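Local coordinates for lipoprotein (Mycoplasma mycoides subsp. capri, PDB 7ADK) that probably acts as a protein-cleaving enzyme of the mycoplasma surface, a lipoprotein peptidase of the chymotrypsin-like PA clan, at residues N275-T280 with D630-V635; T425-D430 with G760-T765; K592-S597 with T765-L770; A788-G793 with S851-N856. All coordinates share one frame; numbering follows the deposited sequence.

Three of the four contacts reach the mixed sheet, through strands 761-765, 769-778 and 783-792, and contact 1 joins two loops beside it. Its loop 630-635 lies along strand 761-765, where L632 N donates to R764 O (2.8 Å) and T765 OG1 probably bonds to D630 O (2.6 Å). Contacts 2 and 3 share T765, have centres about 10 Å apart, and meet where L770 CD1 packs on W427 NE1 at 3.4 Å. Contact 4 lies about 14 Å from contact 3, centre to centre, and is tied to it by a probable bond from S597 OG to E852 OE2 (2.6 Å). Contacts 1 and 4 do not touch: their nearest atoms are about 10 Å apart.

Contact 1: N275-T280 with D630-V635; sequences NEKAKT and DSLYIV
Apolar contact does nearly all the work between these two loops. The side chain of K277 is the main bridge: its aliphatic part crosses both L632 and I634 at roughly right angles. K277 CB sits 3.4 Å from I634 CD1, the tip of the isoleucine, and K277 CG lies 3.8 Å from L632 CD1. A278 adds its methyl group, CB being 4.1 Å from the same I634 CD1. L632 also leans against backbone, with CG 4.0 Å from E276 O.

The polar groups find their partners to the side of this patch. K277 bends at chi3 (90°) and chi4 (87°), and its NZ donates to N667 O, so the chain lies over the two apolar residues while the charge is served beyond them. E276 turns away, and its OE1 forms a salt bridge with K591 NZ. Within 275-280, T280 OG1 closes the loop on N275 O at 2.9 Å, approaching from above the carbonyl plane.

A buried seam thus joins the loop before strand 289-293 to the one before helix 651-655. In the latter, I634 stands at the centre of an inverse gamma turn, with V635 N weakly bonded to Y633 O.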
loop_
_atom_site.group_PDB
_atom_site.type_symbol
_atom_site.label_atom_id
_atom_site.label_comp_id
_atom_site.label_asym_id
_atom_site.label_seq_id
_atom_site.Cartn_x
_atom_site.Cartn_y
_atom_site.Cartn_z
ATOM N N ASN B 275 -7.441 13.858 17.300
ATOM C CA ASN B 275 -8.890 13.677 17.424
ATOM C C ASN B 275 -9.715 14.624 16.533
ATOM O O ASN B 275 -10.730 14.247 15.965
ATOM C CB ASN B 275 -9.248 13.809 18.910
ATOM C CG ASN B 275 -10.584 13.171 19.224
ATOM O OD1 ASN B 275 -11.646 13.655 18.875
ATOM N ND2 ASN B 275 -10.580 12.063 19.919
ATOM N N GLU B 276 -9.264 15.856 16.346
ATOM C CA GLU B 276 -9.950 16.823 15.480
ATOM C C GLU B 276 -9.837 16.458 13.990
ATOM O O GLU B 276 -10.563 16.991 13.164
ATOM C CB GLU B 276 -9.463 18.255 15.732
ATOM C CG GLU B 276 -9.299 18.680 17.200
ATOM C CD GLU B 276 -10.464 18.316 18.148
ATOM O OE1 GLU B 276 -11.655 18.401 17.779
ATOM O OE2 GLU B 276 -10.187 17.953 19.312
ATOM N N LYS B 277 -8.934 15.530 13.631
ATOM C CA LYS B 277 -8.791 14.981 12.273
ATOM C C LYS B 277 -9.635 13.731 12.090
ATOM O O LYS B 277 -10.286 13.584 11.075
ATOM C CB LYS B 277 -7.333 14.634 11.947
ATOM C CG LYS B 277 -6.364 15.802 12.071
ATOM C CD LYS B 277 -4.898 15.455 11.735
ATOM C CE LYS B 277 -4.490 15.636 10.265
ATOM N NZ LYS B 277 -4.037 17.020 9.956
ATOM N N ALA B 278 -9.669 12.819 13.040
ATOM C CA ALA B 278 -10.537 11.652 13.002
ATOM C C ALA B 278 -10.852 11.232 14.426
ATOM O O ALA B 278 -10.064 11.472 15.323
ATOM C CB ALA B 278 -9.868 10.544 12.215
ATOM N N LYS B 279 -12.005 10.598 14.611
ATOM C CA LYS B 279 -12.789 10.635 15.859
ATOM C C LYS B 279 -13.534 11.992 15.985
ATOM O O LYS B 279 -14.472 12.092 16.772
ATOM C CB LYS B 279 -11.962 10.163 17.073
ATOM C CG LYS B 279 -12.760 9.704 18.307
ATOM C CD LYS B 279 -13.486 8.367 18.124
ATOM C CE LYS B 279 -14.118 7.920 19.439
ATOM N NZ LYS B 279 -14.593 6.521 19.393
ATOM N N THR B 280 -13.233 12.951 15.087
ATOM C CA THR B 280 -14.067 14.101 14.729
ATOM C C THR B 280 -14.313 14.242 13.218
ATOM O O THR B 280 -15.465 14.251 12.830
ATOM C CB THR B 280 -13.518 15.404 15.315
ATOM O OG1 THR B 280 -13.302 15.264 16.699
ATOM C CG2 THR B 280 -14.488 16.555 15.113
ATOM N N ASP B 630 -5.789 25.983 12.294
ATOM C CA ASP B 630 -5.372 24.814 11.546
ATOM C C ASP B 630 -6.283 24.666 10.344
ATOM O O ASP B 630 -7.467 24.965 10.429
ATOM C CB ASP B 630 -5.563 23.582 12.430
ATOM C CG ASP B 630 -4.585 23.489 13.589
ATOM O OD1 ASP B 630 -3.372 23.543 13.326
ATOM O OD2 ASP B 630 -4.998 23.246 14.745
ATOM N N SER B 631 -5.793 24.131 9.242
ATOM C CA SER B 631 -6.673 23.522 8.259
ATOM C C SER B 631 -6.661 22.010 8.457
ATOM O O SER B 631 -5.612 21.366 8.455
ATOM C CB SER B 631 -6.300 23.925 6.841
ATOM O OG SER B 631 -6.383 25.324 6.645
ATOM N N LEU B 632 -7.834 21.418 8.611
ATOM C CA LEU B 632 -8.042 19.978 8.721
ATOM C C LEU B 632 -8.643 19.473 7.426
ATOM O O LEU B 632 -9.689 19.953 7.007
ATOM C CB LEU B 632 -8.977 19.614 9.889
ATOM C CG LEU B 632 -8.511 19.889 11.320
ATOM C CD1 LEU B 632 -7.074 19.472 11.498
ATOM C CD2 LEU B 632 -8.691 21.330 11.766
ATOM N N TYR B 633 -8.000 18.499 6.799
ATOM C CA TYR B 633 -8.635 17.756 5.729
ATOM C C TYR B 633 -8.253 16.266 5.703
ATOM O O TYR B 633 -7.722 15.786 4.711
ATOM C CB TYR B 633 -8.600 18.501 4.361
ATOM C CG TYR B 633 -7.456 19.419 4.043
ATOM C CD1 TYR B 633 -7.462 20.751 4.467
ATOM C CD2 TYR B 633 -6.401 18.948 3.268
ATOM C CE1 TYR B 633 -6.364 21.586 4.191
ATOM C CE2 TYR B 633 -5.267 19.745 3.095
ATOM C CZ TYR B 633 -5.216 21.052 3.599
ATOM O OH TYR B 633 -4.031 21.731 3.642
ATOM N N ILE B 634 -8.540 15.506 6.784
ATOM C CA ILE B 634 -8.802 14.051 6.624
ATOM C C ILE B 634 -10.170 13.969 6.024
ATOM O O ILE B 634 -11.188 13.797 6.675
ATOM C CB ILE B 634 -8.774 13.124 7.855
ATOM C CG1 ILE B 634 -7.390 13.182 8.475
ATOM C CG2 ILE B 634 -9.046 11.661 7.426
ATOM C CD1 ILE B 634 -7.182 12.167 9.601
ATOM N N VAL B 635 -10.142 14.170 4.743
ATOM C CA VAL B 635 -11.267 14.143 3.852
ATOM C C VAL B 635 -10.723 13.689 2.535
ATOM O O VAL B 635 -9.518 13.723 2.285
ATOM C CB VAL B 635 -11.944 15.508 3.696
ATOM C CG1 VAL B 635 -12.743 15.940 4.921
ATOM C CG2 VAL B 635 -10.912 16.581 3.456
#

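Contact 2: T425-D430 with G760-T765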
loop_
_atom_site.group_PDB
_atom_site.type_symbol
_atom_site.label_atom_id
_atom_site.label_comp_id
_atom_site.label_asym_id
_atom_site.label_seq_id
_atom_site.Cartn_x
_atom_site.Cartn_y
_atom_site.Cartn_z
ATOM N N THR B 425 -16.066 12.310 -2.926
ATOM C CA THR B 425 -16.192 12.311 -1.476
ATOM C C THR B 425 -17.240 13.324 -1.011
ATOM O O THR B 425 -17.543 14.301 -1.705
ATOM C CB THR B 425 -14.830 12.566 -0.825
ATOM O OG1 THR B 425 -13.917 11.596 -1.270
ATOM C CG2 THR B 425 -14.852 12.437 0.693
ATOM N N MET B 426 -17.829 13.075 0.146
ATOM C CA MET B 426 -18.810 13.938 0.791
ATOM C C MET B 426 -18.565 14.045 2.293
ATOM O O MET B 426 -17.895 13.210 2.893
ATOM C CB MET B 426 -20.251 13.436 0.616
ATOM C CG MET B 426 -20.617 12.930 -0.762
ATOM S SD MET B 426 -22.380 12.913 -1.132
ATOM C CE MET B 426 -22.968 11.476 -0.183
ATOM N N TRP B 427 -19.164 15.043 2.913
ATOM C CA TRP B 427 -19.389 15.075 4.347
ATOM C C TRP B 427 -20.857 15.256 4.665
ATOM O O TRP B 427 -21.609 15.880 3.914
ATOM C CB TRP B 427 -18.565 16.177 5.003
ATOM C CG TRP B 427 -18.930 17.564 4.591
ATOM C CD1 TRP B 427 -19.744 18.394 5.276
ATOM C CD2 TRP B 427 -18.537 18.288 3.391
ATOM N NE1 TRP B 427 -19.904 19.565 4.586
ATOM C CE2 TRP B 427 -19.172 19.568 3.423
ATOM C CE3 TRP B 427 -17.710 18.002 2.298
ATOM C CZ2 TRP B 427 -19.030 20.520 2.419
ATOM C CZ3 TRP B 427 -17.540 18.965 1.291
ATOM C CH2 TRP B 427 -18.191 20.215 1.345
ATOM N N ILE B 428 -21.285 14.681 5.771
ATOM C CA ILE B 428 -22.596 14.924 6.354
ATOM C C ILE B 428 -22.617 16.368 6.881
ATOM O O ILE B 428 -21.755 16.754 7.672
ATOM C CB ILE B 428 -22.876 13.825 7.403
ATOM C CG1 ILE B 428 -24.372 13.627 7.649
ATOM C CG2 ILE B 428 -22.118 13.995 8.730
ATOM C CD1 ILE B 428 -24.624 12.250 8.285
ATOM N N MET B 429 -23.574 17.188 6.438
ATOM C CA MET B 429 -23.702 18.557 6.924
ATOM C C MET B 429 -24.991 18.802 7.698
ATOM O O MET B 429 -24.973 19.526 8.684
ATOM C CB MET B 429 -23.472 19.562 5.798
ATOM C CG MET B 429 -24.620 19.747 4.806
ATOM S SD MET B 429 -24.578 21.331 3.937
ATOM C CE MET B 429 -23.241 21.000 2.800
ATOM N N ASP B 430 -26.106 18.187 7.316
ATOM C CA ASP B 430 -27.418 18.534 7.854
ATOM C C ASP B 430 -28.406 17.357 7.793
ATOM O O ASP B 430 -28.190 16.375 7.083
ATOM C CB ASP B 430 -27.925 19.775 7.101
ATOM C CG ASP B 430 -29.107 20.487 7.741
ATOM O OD1 ASP B 430 -29.345 20.299 8.940
ATOM O OD2 ASP B 430 -29.808 21.247 7.039
ATOM N N GLY B 760 -14.323 16.934 -3.532
ATOM C CA GLY B 760 -15.453 17.004 -2.606
ATOM C C GLY B 760 -15.056 16.962 -1.128
ATOM O O GLY B 760 -15.856 16.579 -0.284
ATOM N N SER B 761 -13.825 17.323 -0.818
ATOM C CA SER B 761 -13.195 17.092 0.477
ATOM C C SER B 761 -13.199 18.368 1.309
ATOM O O SER B 761 -12.617 19.363 0.900
ATOM C CB SER B 761 -11.783 16.633 0.171
ATOM O OG SER B 761 -11.829 15.467 -0.588
ATOM N N SER B 762 -13.896 18.391 2.438
ATOM C CA SER B 762 -14.007 19.589 3.268
ATOM C C SER B 762 -12.686 19.949 3.933
ATOM O O SER B 762 -12.184 19.192 4.758
ATOM C CB SER B 762 -15.071 19.425 4.353
ATOM O OG SER B 762 -14.735 18.397 5.251
ATOM N N VAL B 763 -12.188 21.147 3.664
ATOM C CA VAL B 763 -11.248 21.835 4.527
ATOM C C VAL B 763 -12.014 22.359 5.729
ATOM O O VAL B 763 -13.037 23.022 5.566
ATOM C CB VAL B 763 -10.607 22.997 3.754
ATOM C CG1 VAL B 763 -9.566 23.757 4.552
ATOM C CG2 VAL B 763 -10.005 22.550 2.424
ATOM N N ARG B 764 -11.521 22.131 6.938
ATOM C CA ARG B 764 -12.107 22.646 8.179
ATOM C C ARG B 764 -11.078 23.352 9.016
ATOM O O ARG B 764 -9.899 23.284 8.736
ATOM C CB ARG B 764 -12.718 21.517 9.008
ATOM C CG ARG B 764 -13.545 20.586 8.154
ATOM C CD ARG B 764 -14.362 19.664 9.022
ATOM N NE ARG B 764 -15.027 18.685 8.173
ATOM C CZ ARG B 764 -16.006 17.892 8.487
ATOM N NH1 ARG B 764 -16.485 17.826 9.672
ATOM N NH2 ARG B 764 -16.511 17.150 7.573
ATOM N N THR B 765 -11.519 23.979 10.083
ATOM C CA THR B 765 -10.634 24.485 11.130
ATOM C C THR B 765 -11.051 24.011 12.517
ATOM O O THR B 765 -12.080 23.359 12.672
ATOM C CB THR B 765 -10.429 25.988 10.995
ATOM O OG1 THR B 765 -9.266 26.354 11.686
ATOM C CG2 THR B 765 -11.586 26.812 11.503
#
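W427, G760 and T425 bury the most surface here, and the tryptophan dominates. Its CG takes the crowded place between backbone N and carbonyl carbon (chi1 65°), and the six-membered ring receives S762 CB over one face in a CH-pi contact, 3.9 Å from the ring centroid. At the ring's edge, and in its plane, G760 O lies 3.3 Å from W427 CZ3. R764 slides past in the opposite direction, its guanidinium turned 70° from the indole, so that R764 NH2 comes within 3.4 Å of W427 CB. That guanidinium is held side-on by a single oxygen: R764 NE donates to S762 OG at 3.0 Å and R764 NH2 to the same S762 OG at 3.2 Å, while NH1 reaches N768 OD1.

G760 brings its backbone against T425, with G760 CA 3.5 Å from T425 O in a CA-H...O contact. T425 OG1 bonds to Y637 N, and T425 O also accepts from T447 OG1.

Strands 427-430 and 761-765 cross at 68°, their axes 8.8 Å apart at closest. They belong to two different sheets, consistent with the paired barrels of chymotrypsin-like peptidases; L770 and V773 of strand 769-778 and F789 of strand 783-792 also pack on W427.

Contact 3: K592-S597 with T765-L770; sequences KVKFFS and TKDNKL
Backbone bonds zip 592-597 to 765-770 as a short parallel pair, with K594 beside K769 and F595 beside L770. L770 N donates to K594 O at 2.8 Å, and F596 N donates to L770 O at 2.9 Å; both donors come from above the carbonyl planes. A third bond, K594 N to N768 O, is weak at 3.3 Å.

On the face bearing K594 and K769, D767 is shared between the two lysines in a salt-bridge network. K594 bends at chi3, and its NZ is gripped twice: by D767 O (2.9 Å), in the carbonyl plane, and by D767 OD2 (2.9 Å), which it meets from above the carboxylate plane. K769 NZ takes the syn lone pair of the same D767 OD2, at 2.8 Å. One carboxylate oxygen therefore serves two lysines, and would be expected to ease the repulsion between their nearby ammonium groups and to favour the ionised acid. N768 OD1 accepts from R764 NH1, and its ND2 bonds weakly to K591 O.

The opposite face, with F595 and L770, is apolar. L770 CD1 lies over the face of the F595 ring, 3.4 Å from its CZ, and V593 CG2 closes on the same methyl. Farther along, F596 CD1 packs on T765 CG2 at 3.6 Å, while T765 OG1 is bonded to D630 O.

The 765-770 partner is the tight end of a β-hairpin: K766 and D767 make the turn linking strands 761-765 and 769-778, and N768 with K769, facing T765, form a G1 beta bulge.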
loop_
_atom_site.group_PDB
_atom_site.type_symbol
_atom_site.label_atom_id
_atom_site.label_comp_id
_atom_site.label_asym_id
_atom_site.label_seq_id
_atom_site.Cartn_x
_atom_site.Cartn_y
_atom_site.Cartn_z
ATOM N N LYS B 592 -21.494 18.364 15.787
ATOM C CA LYS B 592 -22.125 18.712 14.499
ATOM C C LYS B 592 -21.386 19.854 13.807
ATOM O O LYS B 592 -20.730 20.656 14.478
ATOM C CB LYS B 592 -23.605 19.026 14.670
ATOM C CG LYS B 592 -24.407 17.789 15.084
ATOM C CD LYS B 592 -25.909 18.056 14.998
ATOM C CE LYS B 592 -26.707 16.803 15.316
ATOM N NZ LYS B 592 -26.605 16.408 16.724
ATOM N N VAL B 593 -21.478 19.923 12.475
ATOM C CA VAL B 593 -20.730 20.942 11.726
ATOM C C VAL B 593 -21.251 22.360 11.946
ATOM O O VAL B 593 -22.439 22.589 12.175
ATOM C CB VAL B 593 -20.626 20.651 10.225
ATOM C CG1 VAL B 593 -20.092 19.252 9.972
ATOM C CG2 VAL B 593 -21.923 20.810 9.447
ATOM N N LYS B 594 -20.316 23.301 11.839
ATOM C CA LYS B 594 -20.462 24.759 11.807
ATOM C C LYS B 594 -19.736 25.281 10.565
ATOM O O LYS B 594 -18.992 24.536 9.949
ATOM C CB LYS B 594 -19.867 25.329 13.102
ATOM C CG LYS B 594 -20.668 25.015 14.370
ATOM C CD LYS B 594 -19.867 25.263 15.649
ATOM C CE LYS B 594 -18.771 24.217 15.825
ATOM N NZ LYS B 594 -18.001 24.382 17.064
ATOM N N PHE B 595 -19.909 26.543 10.203
ATOM C CA PHE B 595 -19.263 27.147 9.032
ATOM C C PHE B 595 -18.390 28.326 9.442
ATOM O O PHE B 595 -18.705 29.029 10.399
ATOM C CB PHE B 595 -20.310 27.545 7.989
ATOM C CG PHE B 595 -20.882 26.361 7.252
ATOM C CD1 PHE B 595 -20.262 25.913 6.077
ATOM C CD2 PHE B 595 -21.976 25.655 7.772
ATOM C CE1 PHE B 595 -20.734 24.774 5.421
ATOM C CE2 PHE B 595 -22.442 24.512 7.117
ATOM C CZ PHE B 595 -21.833 24.078 5.933
ATOM N N PHE B 596 -17.265 28.545 8.774
ATOM C CA PHE B 596 -16.313 29.576 9.180
ATOM C C PHE B 596 -16.799 30.988 8.817
ATOM O O PHE B 596 -16.779 31.377 7.647
ATOM C CB PHE B 596 -14.954 29.253 8.576
ATOM C CG PHE B 596 -13.845 30.111 9.131
ATOM C CD1 PHE B 596 -13.249 29.777 10.356
ATOM C CD2 PHE B 596 -13.395 31.232 8.421
ATOM C CE1 PHE B 596 -12.197 30.551 10.855
ATOM C CE2 PHE B 596 -12.325 31.985 8.909
ATOM C CZ PHE B 596 -11.726 31.646 10.127
ATOM N N SER B 597 -17.274 31.755 9.806
ATOM C CA SER B 597 -17.948 33.041 9.588
ATOM C C SER B 597 -17.013 34.237 9.410
ATOM O O SER B 597 -17.404 35.215 8.780
ATOM C CB SER B 597 -18.895 33.279 10.748
ATOM O OG SER B 597 -18.173 33.268 11.951
ATOM N N THR B 765 -11.519 23.979 10.083
ATOM C CA THR B 765 -10.634 24.485 11.130
ATOM C C THR B 765 -11.051 24.011 12.517
ATOM O O THR B 765 -12.080 23.359 12.672
ATOM C CB THR B 765 -10.429 25.988 10.995
ATOM O OG1 THR B 765 -9.266 26.354 11.686
ATOM C CG2 THR B 765 -11.586 26.812 11.503
ATOM N N LYS B 766 -10.201 24.295 13.509
ATOM C CA LYS B 766 -10.021 23.619 14.808
ATOM C C LYS B 766 -11.263 23.082 15.511
ATOM O O LYS B 766 -11.215 21.962 16.015
ATOM C CB LYS B 766 -9.349 24.591 15.778
ATOM C CG LYS B 766 -7.885 24.883 15.450
ATOM C CD LYS B 766 -7.242 25.858 16.441
ATOM C CE LYS B 766 -7.327 25.414 17.909
ATOM N NZ LYS B 766 -6.677 26.370 18.828
ATOM N N ASP B 767 -12.338 23.860 15.600
ATOM C CA ASP B 767 -13.531 23.490 16.371
ATOM C C ASP B 767 -14.644 22.876 15.507
ATOM O O ASP B 767 -15.832 23.019 15.802
ATOM C CB ASP B 767 -13.996 24.644 17.259
ATOM C CG ASP B 767 -14.642 25.802 16.506
ATOM O OD1 ASP B 767 -14.015 26.363 15.584
ATOM O OD2 ASP B 767 -15.785 26.183 16.862
ATOM N N ASN B 768 -14.253 22.186 14.434
ATOM C CA ASN B 768 -15.132 21.573 13.445
ATOM C C ASN B 768 -15.960 22.608 12.662
ATOM O O ASN B 768 -17.171 22.468 12.477
ATOM C CB ASN B 768 -15.917 20.403 14.072
ATOM C CG ASN B 768 -16.330 19.344 13.086
ATOM O OD1 ASN B 768 -15.849 19.281 11.967
ATOM N ND2 ASN B 768 -17.219 18.457 13.449
ATOM N N LYS B 769 -15.290 23.678 12.216
ATOM C CA LYS B 769 -15.852 24.717 11.337
ATOM C C LYS B 769 -15.434 24.481 9.887
ATOM O O LYS B 769 -14.264 24.594 9.546
ATOM C CB LYS B 769 -15.407 26.111 11.793
ATOM C CG LYS B 769 -16.300 26.708 12.877
ATOM C CD LYS B 769 -15.857 28.134 13.218
ATOM C CE LYS B 769 -16.756 28.816 14.255
ATOM N NZ LYS B 769 -16.289 28.615 15.638
ATOM N N LEU B 770 -16.407 24.210 9.025
ATOM C CA LEU B 770 -16.284 24.038 7.582
ATOM C C LEU B 770 -15.858 25.338 6.912
ATOM O O LEU B 770 -16.516 26.363 7.043
ATOM C CB LEU B 770 -17.638 23.578 7.024
ATOM C CG LEU B 770 -18.027 22.134 7.351
ATOM C CD1 LEU B 770 -19.481 21.915 6.987
ATOM C CD2 LEU B 770 -17.225 21.146 6.526
#

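Contact 4: A788-G793 with S851-N856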
loop_
_atom_site.group_PDB
_atom_site.type_symbol
_atom_site.label_atom_id
_atom_site.label_comp_id
_atom_site.label_asym_id
_atom_site.label_seq_id
_atom_site.Cartn_x
_atom_site.Cartn_y
_atom_site.Cartn_z
ATOM N N ALA B 788 -14.079 28.498 -1.093
ATOM C CA ALA B 788 -14.608 29.018 0.161
ATOM C C ALA B 788 -16.135 29.174 0.072
ATOM O O ALA B 788 -16.672 29.722 -0.892
ATOM C CB ALA B 788 -13.895 30.308 0.546
ATOM N N PHE B 789 -16.855 28.724 1.095
ATOM C CA PHE B 789 -18.319 28.864 1.183
ATOM C C PHE B 789 -18.791 30.317 1.323
ATOM O O PHE B 789 -19.882 30.677 0.888
ATOM C CB PHE B 789 -18.844 28.112 2.414
ATOM C CG PHE B 789 -18.507 26.647 2.510
ATOM C CD1 PHE B 789 -19.201 25.709 1.734
ATOM C CD2 PHE B 789 -17.512 26.218 3.393
ATOM C CE1 PHE B 789 -18.922 24.347 1.878
ATOM C CE2 PHE B 789 -17.211 24.856 3.505
ATOM C CZ PHE B 789 -17.937 23.919 2.773
ATOM N N ARG B 790 -17.978 31.125 1.997
ATOM C CA ARG B 790 -18.260 32.498 2.386
ATOM C C ARG B 790 -17.161 33.405 1.868
ATOM O O ARG B 790 -15.988 33.057 1.915
ATOM C CB ARG B 790 -18.406 32.548 3.904
ATOM C CG ARG B 790 -18.943 33.879 4.398
ATOM C CD ARG B 790 -19.137 33.869 5.896
ATOM N NE ARG B 790 -19.488 35.191 6.413
ATOM C CZ ARG B 790 -20.687 35.707 6.534
ATOM N NH1 ARG B 790 -21.764 35.098 6.165
ATOM N NH2 ARG B 790 -20.838 36.873 7.064
ATOM N N SER B 791 -17.546 34.574 1.395
ATOM C CA SER B 791 -16.661 35.655 0.998
ATOM C C SER B 791 -17.207 36.966 1.538
ATOM O O SER B 791 -18.362 37.316 1.330
ATOM C CB SER B 791 -16.495 35.700 -0.517
ATOM O OG SER B 791 -15.776 36.820 -0.937
ATOM N N ASP B 792 -16.337 37.722 2.183
ATOM C CA ASP B 792 -16.537 39.110 2.590
ATOM C C ASP B 792 -16.513 40.093 1.406
ATOM O O ASP B 792 -16.814 41.277 1.551
ATOM C CB ASP B 792 -15.399 39.407 3.554
ATOM C CG ASP B 792 -15.511 40.695 4.354
ATOM O OD1 ASP B 792 -14.446 41.223 4.751
ATOM O OD2 ASP B 792 -16.642 41.121 4.649
ATOM N N GLY B 793 -16.141 39.596 0.227
ATOM C CA GLY B 793 -15.782 40.373 -0.936
ATOM C C GLY B 793 -14.403 40.991 -0.786
ATOM O O GLY B 793 -13.771 40.923 0.260
ATOM N N SER B 851 -26.861 36.095 13.986
ATOM C CA SER B 851 -26.242 37.393 13.658
ATOM C C SER B 851 -24.749 37.329 13.293
ATOM O O SER B 851 -24.236 38.222 12.628
ATOM C CB SER B 851 -26.478 38.378 14.803
ATOM O OG SER B 851 -25.915 37.892 16.000
ATOM N N GLU B 852 -24.062 36.246 13.634
ATOM C CA GLU B 852 -22.712 35.890 13.188
ATOM C C GLU B 852 -22.540 35.869 11.655
ATOM O O GLU B 852 -21.480 36.247 11.157
ATOM C CB GLU B 852 -22.387 34.523 13.805
ATOM C CG GLU B 852 -21.122 33.862 13.259
ATOM C CD GLU B 852 -20.698 32.592 14.010
ATOM O OE1 GLU B 852 -21.256 32.258 15.071
ATOM O OE2 GLU B 852 -19.743 31.936 13.558
ATOM N N PHE B 853 -23.561 35.455 10.899
ATOM C CA PHE B 853 -23.493 35.277 9.443
ATOM C C PHE B 853 -24.076 36.427 8.616
ATOM O O PHE B 853 -24.040 36.367 7.383
ATOM C CB PHE B 853 -24.091 33.922 9.068
ATOM C CG PHE B 853 -23.249 32.748 9.516
ATOM C CD1 PHE B 853 -22.153 32.326 8.750
ATOM C CD2 PHE B 853 -23.542 32.089 10.712
ATOM C CE1 PHE B 853 -21.382 31.233 9.164
ATOM C CE2 PHE B 853 -22.781 30.990 11.127
ATOM C CZ PHE B 853 -21.705 30.559 10.347
ATOM N N LYS B 854 -24.560 37.502 9.244
ATOM C CA LYS B 854 -24.894 38.756 8.549
ATOM C C LYS B 854 -23.632 39.449 8.014
ATOM O O LYS B 854 -22.518 39.070 8.348
ATOM C CB LYS B 854 -25.682 39.687 9.474
ATOM C CG LYS B 854 -27.071 39.149 9.829
ATOM C CD LYS B 854 -27.770 40.130 10.777
ATOM C CE LYS B 854 -29.061 39.569 11.376
ATOM N NZ LYS B 854 -30.167 39.517 10.449
ATOM N N PHE B 855 -23.796 40.457 7.172
ATOM C CA PHE B 855 -22.718 41.266 6.600
ATOM C C PHE B 855 -22.941 42.762 6.860
ATOM O O PHE B 855 -24.079 43.214 6.978
ATOM C CB PHE B 855 -22.627 41.037 5.092
ATOM C CG PHE B 855 -22.149 39.691 4.611
ATOM C CD1 PHE B 855 -20.776 39.421 4.515
ATOM C CD2 PHE B 855 -23.073 38.740 4.158
ATOM C CE1 PHE B 855 -20.332 38.212 3.965
ATOM C CE2 PHE B 855 -22.631 37.534 3.606
ATOM C CZ PHE B 855 -21.261 37.275 3.506
ATOM N N ASN B 856 -21.846 43.532 6.866
ATOM C CA ASN B 856 -21.758 45.001 6.909
ATOM C C ASN B 856 -22.294 45.689 8.180
ATOM O O ASN B 856 -21.583 46.529 8.735
ATOM C CB ASN B 856 -22.337 45.615 5.615
ATOM C CG ASN B 856 -21.538 45.255 4.377
ATOM O OD1 ASN B 856 -21.916 44.433 3.556
ATOM N ND2 ASN B 856 -20.373 45.835 4.220
#
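A cation-pi stack ties the C-terminal tail to strand 783-792 of the mixed sheet, near the end of that strand. R790 carries it. With CG anti to the backbone N (chi1 -170°) and the chain extended as far as NE, the arginine reaches straight out to meet F855 tip to tip. Guanidinium and ring are almost parallel, 4° apart, and R790 CZ stands 3.9 Å from the centroid of the F855 ring. F855 CZ lies over the centre of the guanidinium, while R790 NH2 sits above the ring nearer its rim, 3.4 Å from F855 CE1.

The edge of the guanidinium faces the tail's backbone. R790 NH1 donates to F853 O at 2.9 Å, close to the guanidinium plane though above that of the carbonyl. R790 NH2 adds two weak bonds, to F853 O and to K854 O, the latter at 3.0 Å. The same NH1 meets the F853 ring at its edge, 3.8 Å from CD1, and forms a salt bridge with D809 OD2 on strand 807-809.

F855 CE1 also rests 3.4 Å from S791 O. Just beyond, S791 OG accepts from G793 N (3.0 Å) in an ST turn.

One cation is thus served from two directions, pi electrons over its face and carbonyl oxygens along its rim, with D809 supplying the formal counter-charge. The bonds at the rim would hold the guanidinium against rotation, and so keep it flat on F855.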